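Local coordinates for nucleoporin NUP82 (PDB 5CWW), which probably serves as a structural component of the nuclear pore complex, represented here by its N-terminal beta-propeller domain, at residues B[137-142]-B[202-207]; B[118-123]-B[127-132]. All blocks are in the same frame, centred on the assembly; numbering follows the deposited sequence.

In the fold
The two contacts share one four-stranded antiparallel blade of the beta-propeller; interaction 1 also reaches into the following blade. Interaction 2 pairs strands 119-122 and 128-132, the first hairpin of the shared blade. Interaction 1 starts from the next strand of that blade, 137-141, and reaches the loop that follows strand 198-203, the third strand of the next blade. Their centres are about 10 Å apart. The sheet joins them directly, with His-138 O 2.7 Å from Val-131 N and Cys-140 N 2.8 Å from Leu-129 O, both probable hydrogen bonds. Side chains join them too: Ile-141 CD1 is 3.5 Å from Phe-128 CE1, so Ile-141 takes part in interaction 1 while packing on interaction 2.

Interaction 1. Residues B[137-142]-B[202-207]; sequences VHICIL and WELSTA
Two neighbouring blades of the beta-propeller touch here through a few apolar side-chain atoms. Ile-139 and Ile-141 lie on strand 137-141, the third strand of its blade. Leu-204 and Thr-206 follow strand 198-203 of the next blade, where the chain has already left the sheet. The main chains stay well apart, with 9.4 Å between Ile-139 CA and Leu-204 CA. Side chains bridge the gap in two places, and the buried area is small, 126 Å².

Ile-139 and Leu-204 meet end on. Leu-204 offers one methyl, CD1. It sits against two branches of Ile-139, at 4.0 Å from CG1 and 4.1 Å from CG2. The Leu-204 side chain is extended, with CD1 carried outward from a CG that lies anti to its own carbonyl carbon (chi1 -50°). Both residues are buried. Phe-212 of helix 210-213 packs on each of them, so a short helix of the second blade helps enclose this pair.

Ile-141 and Thr-206 form the outer pair, closer to solvent. The two side chains pass at a slant. Thr-206 also touches Phe-128 of the preceding strand, 128-132. Trp-161, on the strand at the other side of 137-141, packs on Ile-141. Thr-206 turns its methyl rather than its hydroxyl to the isoleucine: chi1 of 60° leaves CG2 anti to the carbonyl carbon, beside the backbone N, where it lies 3.9 Å from Ile-141 CD1.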
ATOM      1  N   VAL B 137      -6.011   7.141 -13.475  1.00 54.04           N
ATOM      2  CA  VAL B 137      -6.123   8.070 -12.357  1.00 53.96           C
ATOM      3  C   VAL B 137      -6.357   9.487 -12.871  1.00 56.33           C
ATOM      4  O   VAL B 137      -5.559  10.016 -13.647  1.00 56.85           O
ATOM      5  CB  VAL B 137      -4.858   8.059 -11.474  1.00 52.87           C
ATOM      6  CG1 VAL B 137      -5.029   8.984 -10.272  1.00 52.25           C
ATOM      7  CG2 VAL B 137      -4.539   6.647 -11.006  1.00 52.06           C
ATOM      8  N   HIS B 138      -7.462  10.091 -12.439  1.00 59.21           N
ATOM      9  CA  HIS B 138      -7.742  11.492 -12.728  1.00 61.63           C
ATOM     10  C   HIS B 138      -7.794  12.296 -11.434  1.00 61.20           C
ATOM     11  O   HIS B 138      -8.229  11.792 -10.401  1.00 61.35           O
ATOM     12  CB  HIS B 138      -9.061  11.644 -13.483  1.00 62.04           C
ATOM     13  CG  HIS B 138      -9.019  11.131 -14.887  1.00 62.04           C
ATOM     14  ND1 HIS B 138      -9.109   9.789 -15.193  1.00 61.08           N
ATOM     15  CD2 HIS B 138      -8.898  11.780 -16.069  1.00 63.02           C
ATOM     16  CE1 HIS B 138      -9.047   9.635 -16.503  1.00 63.10           C
ATOM     17  NE2 HIS B 138      -8.918  10.827 -17.058  1.00 63.86           N
ATOM     18  N   ILE B 139      -7.346  13.546 -11.503  1.00 58.98           N
ATOM     19  CA  ILE B 139      -7.429  14.463 -10.375  1.00 58.56           C
ATOM     20  C   ILE B 139      -8.480  15.521 -10.666  1.00 59.82           C
ATOM     21  O   ILE B 139      -8.346  16.298 -11.613  1.00 60.01           O
ATOM     22  CB  ILE B 139      -6.082  15.150 -10.087  1.00 57.54           C
ATOM     23  CG1 ILE B 139      -4.969  14.111  -9.923  1.00 54.55           C
ATOM     24  CG2 ILE B 139      -6.189  16.042  -8.849  1.00 58.74           C
ATOM     25  CD1 ILE B 139      -5.206  13.111  -8.814  1.00 51.77           C
ATOM     26  N   CYS B 140      -9.529  15.543  -9.850  1.00 60.66           N
ATOM     27  CA  CYS B 140     -10.591  16.523 -10.000  1.00 63.09           C
ATOM     28  C   CYS B 140     -10.345  17.723  -9.101  1.00 62.64           C
ATOM     29  O   CYS B 140     -10.226  17.586  -7.883  1.00 60.61           O
ATOM     30  CB  CYS B 140     -11.951  15.904  -9.678  1.00 62.49           C
ATOM     31  SG  CYS B 140     -13.340  17.057  -9.864  1.00 65.83           S
ATOM     32  N   ILE B 141     -10.257  18.898  -9.713  1.00 62.27           N
ATOM     33  CA  ILE B 141     -10.204  20.146  -8.971  1.00 63.96           C
ATOM     34  C   ILE B 141     -11.617  20.447  -8.497  1.00 62.60           C
ATOM     35  O   ILE B 141     -12.459  20.891  -9.276  1.00 63.60           O
ATOM     36  CB  ILE B 141      -9.666  21.309  -9.826  1.00 69.22           C
ATOM     37  CG1 ILE B 141      -8.372  20.897 -10.538  1.00 70.24           C
ATOM     38  CG2 ILE B 141      -9.439  22.546  -8.966  1.00 71.48           C
ATOM     39  CD1 ILE B 141      -7.296  20.356  -9.619  1.00 69.09           C
ATOM     40  N   LEU B 142     -11.874  20.189  -7.221  1.00 65.07           N
ATOM     41  CA  LEU B 142     -13.225  20.294  -6.685  1.00 67.40           C
ATOM     42  C   LEU B 142     -13.752  21.722  -6.804  1.00 74.53           C
ATOM     43  O   LEU B 142     -13.034  22.678  -6.516  1.00 76.29           O
ATOM     44  CB  LEU B 142     -13.254  19.826  -5.229  1.00 66.25           C
ATOM     45  CG  LEU B 142     -12.899  18.349  -5.033  1.00 63.82           C
ATOM     46  CD1 LEU B 142     -12.869  17.988  -3.555  1.00 64.63           C
ATOM     47  CD2 LEU B 142     -13.883  17.447  -5.775  1.00 62.40           C
ATOM     48  N   TRP B 202       3.684  11.865  -6.762  1.00 49.09           N
ATOM     49  CA  TRP B 202       3.327  12.985  -7.632  1.00 50.74           C
ATOM     50  C   TRP B 202       3.129  14.238  -6.795  1.00 53.13           C
ATOM     51  O   TRP B 202       2.376  14.217  -5.821  1.00 55.46           O
ATOM     52  CB  TRP B 202       2.048  12.688  -8.417  1.00 49.27           C
ATOM     53  CG  TRP B 202       1.969  11.304  -8.984  1.00 48.54           C
ATOM     54  CD1 TRP B 202       1.670  10.156  -8.306  1.00 47.30           C
ATOM     55  CD2 TRP B 202       2.168  10.921 -10.351  1.00 50.32           C
ATOM     56  NE1 TRP B 202       1.680   9.083  -9.164  1.00 47.45           N
ATOM     57  CE2 TRP B 202       1.983   9.526 -10.426  1.00 50.36           C
ATOM     58  CE3 TRP B 202       2.489  11.623 -11.518  1.00 52.75           C
ATOM     59  CZ2 TRP B 202       2.109   8.820 -11.621  1.00 51.76           C
ATOM     60  CZ3 TRP B 202       2.614  10.919 -12.703  1.00 54.92           C
ATOM     61  CH2 TRP B 202       2.424   9.534 -12.745  1.00 53.39           C
ATOM     62  N   GLU B 203       3.797  15.323  -7.174  1.00 52.11           N
ATOM     63  CA  GLU B 203       3.665  16.594  -6.465  1.00 52.08           C
ATOM     64  C   GLU B 203       2.965  17.614  -7.354  1.00 52.97           C
ATOM     65  O   GLU B 203       3.586  18.249  -8.207  1.00 55.01           O
ATOM     66  CB  GLU B 203       5.039  17.096  -6.025  1.00 52.51           C
ATOM     67  CG  GLU B 203       5.714  16.155  -5.030  1.00 50.25           C
ATOM     68  CD  GLU B 203       7.097  16.612  -4.621  1.00 51.44           C
ATOM     69  OE1 GLU B 203       7.237  17.763  -4.161  1.00 52.03           O
ATOM     70  OE2 GLU B 203       8.047  15.815  -4.769  1.00 50.77           O
ATOM     71  N   LEU B 204       1.665  17.768  -7.131  1.00 53.06           N
ATOM     72  CA  LEU B 204       0.788  18.449  -8.078  1.00 54.76           C
ATOM     73  C   LEU B 204       0.782  19.967  -7.944  1.00 58.10           C
ATOM     74  O   LEU B 204       0.793  20.514  -6.842  1.00 58.32           O
ATOM     75  CB  LEU B 204      -0.640  17.925  -7.923  1.00 54.09           C
ATOM     76  CG  LEU B 204      -0.780  16.402  -7.929  1.00 52.22           C
ATOM     77  CD1 LEU B 204      -2.229  16.002  -7.717  1.00 52.47           C
ATOM     78  CD2 LEU B 204      -0.241  15.813  -9.226  1.00 52.98           C
ATOM     79  N   SER B 205       0.762  20.633  -9.094  1.00 61.63           N
ATOM     80  CA  SER B 205       0.578  22.074  -9.166  1.00 65.57           C
ATOM     81  C   SER B 205      -0.245  22.397 -10.406  1.00 69.47           C
ATOM     82  O   SER B 205       0.134  22.044 -11.523  1.00 71.38           O
ATOM     83  CB  SER B 205       1.919  22.803  -9.207  1.00 65.61           C
ATOM     84  OG  SER B 205       1.732  24.198  -9.384  1.00 67.85           O
ATOM     85  N   THR B 206      -1.374  23.066 -10.204  1.00 71.64           N
ATOM     86  CA  THR B 206      -2.284  23.378 -11.300  1.00 72.04           C
ATOM     87  C   THR B 206      -1.682  24.388 -12.275  1.00 75.08           C
ATOM     88  O   THR B 206      -2.226  24.612 -13.356  1.00 76.96           O
ATOM     89  CB  THR B 206      -3.621  23.927 -10.772  1.00 71.96           C
ATOM     90  OG1 THR B 206      -3.387  25.121 -10.013  1.00 73.67           O
ATOM     91  CG2 THR B 206      -4.308  22.894  -9.893  1.00 70.12           C
ATOM     92  N   ALA B 207      -0.562  24.991 -11.889  1.00 72.62           N
ATOM     93  CA  ALA B 207       0.116  25.977 -12.724  1.00 74.60           C
ATOM     94  C   ALA B 207       1.197  25.337 -13.600  1.00 76.55           C
ATOM     95  O   ALA B 207       1.916  26.037 -14.315  1.00 80.51           O
ATOM     96  CB  ALA B 207       0.721  27.068 -11.853  1.00 74.88           C
TER

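Interaction 2. Residues B[118-123]-B[127-132]; sequences RQLVMS and DFLAVL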
ATOM      1  N   ARG B 118     -13.672   3.195  -9.506  1.00 56.00           N
ATOM      2  CA  ARG B 118     -13.455   2.199  -8.462  1.00 59.09           C
ATOM      3  C   ARG B 118     -13.200   2.858  -7.114  1.00 52.41           C
ATOM      4  O   ARG B 118     -13.651   2.363  -6.080  1.00 50.72           O
ATOM      5  CB  ARG B 118     -12.281   1.291  -8.828  1.00 61.24           C
ATOM      6  CG  ARG B 118     -12.531   0.403 -10.036  1.00 72.76           C
ATOM      7  CD  ARG B 118     -13.457  -0.751  -9.697  1.00 84.10           C
ATOM      8  NE  ARG B 118     -13.706  -1.610 -10.853  1.00 95.97           N
ATOM      9  CZ  ARG B 118     -12.886  -2.573 -11.264  1.00104.49           C
ATOM     10  NH1 ARG B 118     -11.752  -2.811 -10.620  1.00105.30           N
ATOM     11  NH2 ARG B 118     -13.203  -3.302 -12.324  1.00109.44           N
ATOM     12  N   GLN B 119     -12.472   3.972  -7.129  1.00 50.26           N
ATOM     13  CA  GLN B 119     -12.083   4.642  -5.893  1.00 50.58           C
ATOM     14  C   GLN B 119     -12.121   6.162  -6.009  1.00 51.78           C
ATOM     15  O   GLN B 119     -11.740   6.731  -7.036  1.00 53.05           O
ATOM     16  CB  GLN B 119     -10.672   4.216  -5.474  1.00 51.18           C
ATOM     17  CG  GLN B 119     -10.446   2.715  -5.406  1.00 53.68           C
ATOM     18  CD  GLN B 119      -9.147   2.363  -4.704  1.00 53.86           C
ATOM     19  OE1 GLN B 119      -8.871   2.847  -3.605  1.00 52.23           O
ATOM     20  NE2 GLN B 119      -8.335   1.527  -5.343  1.00 56.67           N
ATOM     21  N   LEU B 120     -12.586   6.800  -4.939  1.00 51.49           N
ATOM     22  CA  LEU B 120     -12.490   8.246  -4.767  1.00 52.71           C
ATOM     23  C   LEU B 120     -11.689   8.526  -3.503  1.00 54.33           C
ATOM     24  O   LEU B 120     -12.031   8.021  -2.432  1.00 56.28           O
ATOM     25  CB  LEU B 120     -13.874   8.887  -4.666  1.00 54.74           C
ATOM     26  CG  LEU B 120     -14.844   8.632  -5.818  1.00 56.99           C
ATOM     27  CD1 LEU B 120     -16.207   9.234  -5.498  1.00 60.30           C
ATOM     28  CD2 LEU B 120     -14.297   9.198  -7.116  1.00 56.77           C
ATOM     29  N   VAL B 121     -10.632   9.326  -3.618  1.00 53.75           N
ATOM     30  CA  VAL B 121      -9.800   9.648  -2.462  1.00 51.65           C
ATOM     31  C   VAL B 121      -9.665  11.155  -2.290  1.00 52.70           C
ATOM     32  O   VAL B 121      -9.008  11.830  -3.083  1.00 51.72           O
ATOM     33  CB  VAL B 121      -8.393   9.031  -2.579  1.00 48.77           C
ATOM     34  CG1 VAL B 121      -7.646   9.177  -1.259  1.00 47.17           C
ATOM     35  CG2 VAL B 121      -8.482   7.561  -2.972  1.00 49.59           C
ATOM     36  N   MET B 122     -10.290  11.667  -1.234  1.00 53.87           N
ATOM     37  CA  MET B 122     -10.247  13.086  -0.911  1.00 55.02           C
ATOM     38  C   MET B 122      -8.856  13.478  -0.435  1.00 56.28           C
ATOM     39  O   MET B 122      -8.213  12.730   0.299  1.00 55.43           O
ATOM     40  CB  MET B 122     -11.282  13.411   0.172  1.00 55.11           C
ATOM     41  CG  MET B 122     -11.480  14.897   0.433  1.00 55.07           C
ATOM     42  SD  MET B 122     -12.156  15.796  -0.978  1.00 59.73           S
ATOM     43  CE  MET B 122     -13.760  15.018  -1.155  1.00 49.87           C
ATOM     44  N   SER B 123      -8.403  14.661  -0.837  1.00 56.01           N
ATOM     45  CA  SER B 123      -7.101  15.161  -0.408  1.00 54.62           C
ATOM     46  C   SER B 123      -7.227  15.757   0.992  1.00 56.12           C
ATOM     47  O   SER B 123      -8.337  16.012   1.452  1.00 56.78           O
ATOM     48  CB  SER B 123      -6.569  16.197  -1.402  1.00 54.91           C
ATOM     49  OG  SER B 123      -7.326  17.390  -1.353  1.00 55.88           O
ATOM     50  N   ASP B 127      -9.505  19.939  -1.399  1.00 60.74           N
ATOM     51  CA  ASP B 127      -9.635  20.738  -2.614  1.00 62.28           C
ATOM     52  C   ASP B 127      -9.409  19.886  -3.865  1.00 62.37           C
ATOM     53  O   ASP B 127      -9.923  20.206  -4.936  1.00 65.47           O
ATOM     54  CB  ASP B 127      -8.655  21.916  -2.590  1.00 63.19           C
ATOM     55  CG  ASP B 127      -7.246  21.501  -2.208  1.00 60.64           C
ATOM     56  OD1 ASP B 127      -7.059  20.351  -1.750  1.00 59.70           O
ATOM     57  OD2 ASP B 127      -6.326  22.329  -2.357  1.00 62.14           O
ATOM     58  N   PHE B 128      -8.646  18.802  -3.721  1.00 59.41           N
ATOM     59  CA  PHE B 128      -8.419  17.853  -4.812  1.00 57.96           C
ATOM     60  C   PHE B 128      -9.082  16.509  -4.519  1.00 57.96           C
ATOM     61  O   PHE B 128      -9.140  16.072  -3.368  1.00 57.53           O
ATOM     62  CB  PHE B 128      -6.920  17.624  -5.052  1.00 55.44           C
ATOM     63  CG  PHE B 128      -6.180  18.821  -5.595  1.00 56.79           C
ATOM     64  CD1 PHE B 128      -6.828  20.018  -5.852  1.00 58.69           C
ATOM     65  CD2 PHE B 128      -4.822  18.733  -5.860  1.00 56.37           C
ATOM     66  CE1 PHE B 128      -6.134  21.105  -6.350  1.00 60.36           C
ATOM     67  CE2 PHE B 128      -4.125  19.813  -6.360  1.00 58.77           C
ATOM     68  CZ  PHE B 128      -4.782  21.001  -6.606  1.00 60.06           C
ATOM     69  N   LEU B 129      -9.565  15.855  -5.571  1.00 58.29           N
ATOM     70  CA  LEU B 129     -10.163  14.528  -5.458  1.00 57.42           C
ATOM     71  C   LEU B 129      -9.542  13.572  -6.474  1.00 55.48           C
ATOM     72  O   LEU B 129      -9.638  13.789  -7.685  1.00 58.07           O
ATOM     73  CB  LEU B 129     -11.676  14.598  -5.663  1.00 59.26           C
ATOM     74  CG  LEU B 129     -12.440  13.277  -5.544  1.00 58.88           C
ATOM     75  CD1 LEU B 129     -12.427  12.771  -4.105  1.00 59.28           C
ATOM     76  CD2 LEU B 129     -13.865  13.432  -6.046  1.00 60.55           C
ATOM     77  N   ALA B 130      -8.905  12.518  -5.974  1.00 53.95           N
ATOM     78  CA  ALA B 130      -8.325  11.492  -6.831  1.00 54.40           C
ATOM     79  C   ALA B 130      -9.415  10.528  -7.288  1.00 53.09           C
ATOM     80  O   ALA B 130     -10.187  10.027  -6.470  1.00 53.83           O
ATOM     81  CB  ALA B 130      -7.220  10.746  -6.103  1.00 52.47           C
ATOM     82  N   VAL B 131      -9.471  10.280  -8.595  1.00 52.38           N
ATOM     83  CA  VAL B 131     -10.515   9.456  -9.199  1.00 52.04           C
ATOM     84  C   VAL B 131      -9.899   8.275  -9.941  1.00 53.27           C
ATOM     85  O   VAL B 131      -9.241   8.451 -10.968  1.00 54.36           O
ATOM     86  CB  VAL B 131     -11.383  10.272 -10.179  1.00 52.98           C
ATOM     87  CG1 VAL B 131     -12.508   9.413 -10.748  1.00 54.20           C
ATOM     88  CG2 VAL B 131     -11.952  11.500  -9.486  1.00 54.41           C
ATOM     89  N   LEU B 132     -10.121   7.075  -9.415  1.00 51.61           N
ATOM     90  CA  LEU B 132      -9.478   5.869  -9.925  1.00 52.16           C
ATOM     91  C   LEU B 132     -10.443   4.918 -10.617  1.00 53.63           C
ATOM     92  O   LEU B 132     -11.518   4.612 -10.101  1.00 53.98           O
ATOM     93  CB  LEU B 132      -8.784   5.116  -8.791  1.00 50.77           C
ATOM     94  CG  LEU B 132      -7.427   5.625  -8.311  1.00 50.14           C
ATOM     95  CD1 LEU B 132      -7.541   6.992  -7.657  1.00 51.34           C
ATOM     96  CD2 LEU B 132      -6.811   4.616  -7.351  1.00 49.98           C
TER
HETATM   97  O   HOH W   1      -5.375  18.808  -0.191  1.00 52.26           O
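Strands 119-122 and 128-132 form a beta hairpin, the first two strands of a four-stranded propeller blade. They run antiparallel at 162°.

Backbone hydrogen bonds set the register. Val-121 and Ala-130 are a hydrogen-bonded pair, with 3.0 Å both from Val-121 N to Ala-130 O and from Ala-130 N to Val-121 O. Leu-132 N bonds to Gln-119 O. At the open end there is a classic beta bulge: Arg-118 and Gln-119 both face Leu-132, and its carbonyl O accepts from both amides. The Arg-118 N bond to Leu-132 O is short, 2.6 Å, and lies in the carbonyl plane. The one from Gln-119 N is longer, 3.2 Å, and tilted 27° from that plane.

Side chains pack on both faces. Leu-120, Met-122, Leu-129 and Val-131 share one. Leu-120 and Val-131 lie side by side, with Leu-120 CD2 against both valine methyls. Met-122 crosses Leu-129 at about a right angle and doubles back through bends at chi2 and chi3, which brings CE within 3.9 Å of Leu-129 CD1. Gln-119, Val-121, Ala-130 and Leu-132 share the other face, turned to the next blade. Gln-119 lies against Leu-132, CB on CB and NE2 near CD2, and its NE2 bonds to Val-176 O. Leu-132 also touches Val-175 and Ala-178.

Polar groups gather at the turn. Ser-123 N donates to Phe-128 O, and Asp-127 N makes a weak bond to Ser-123 OG. Asp-127 OD2 bonds to His-188 NE2 of the next blade, whose ring stacks with Phe-128. A water lies between Ser-123 OG, at 2.7 Å, and Asp-127 OD1, at 2.8 Å, to which it probably donates.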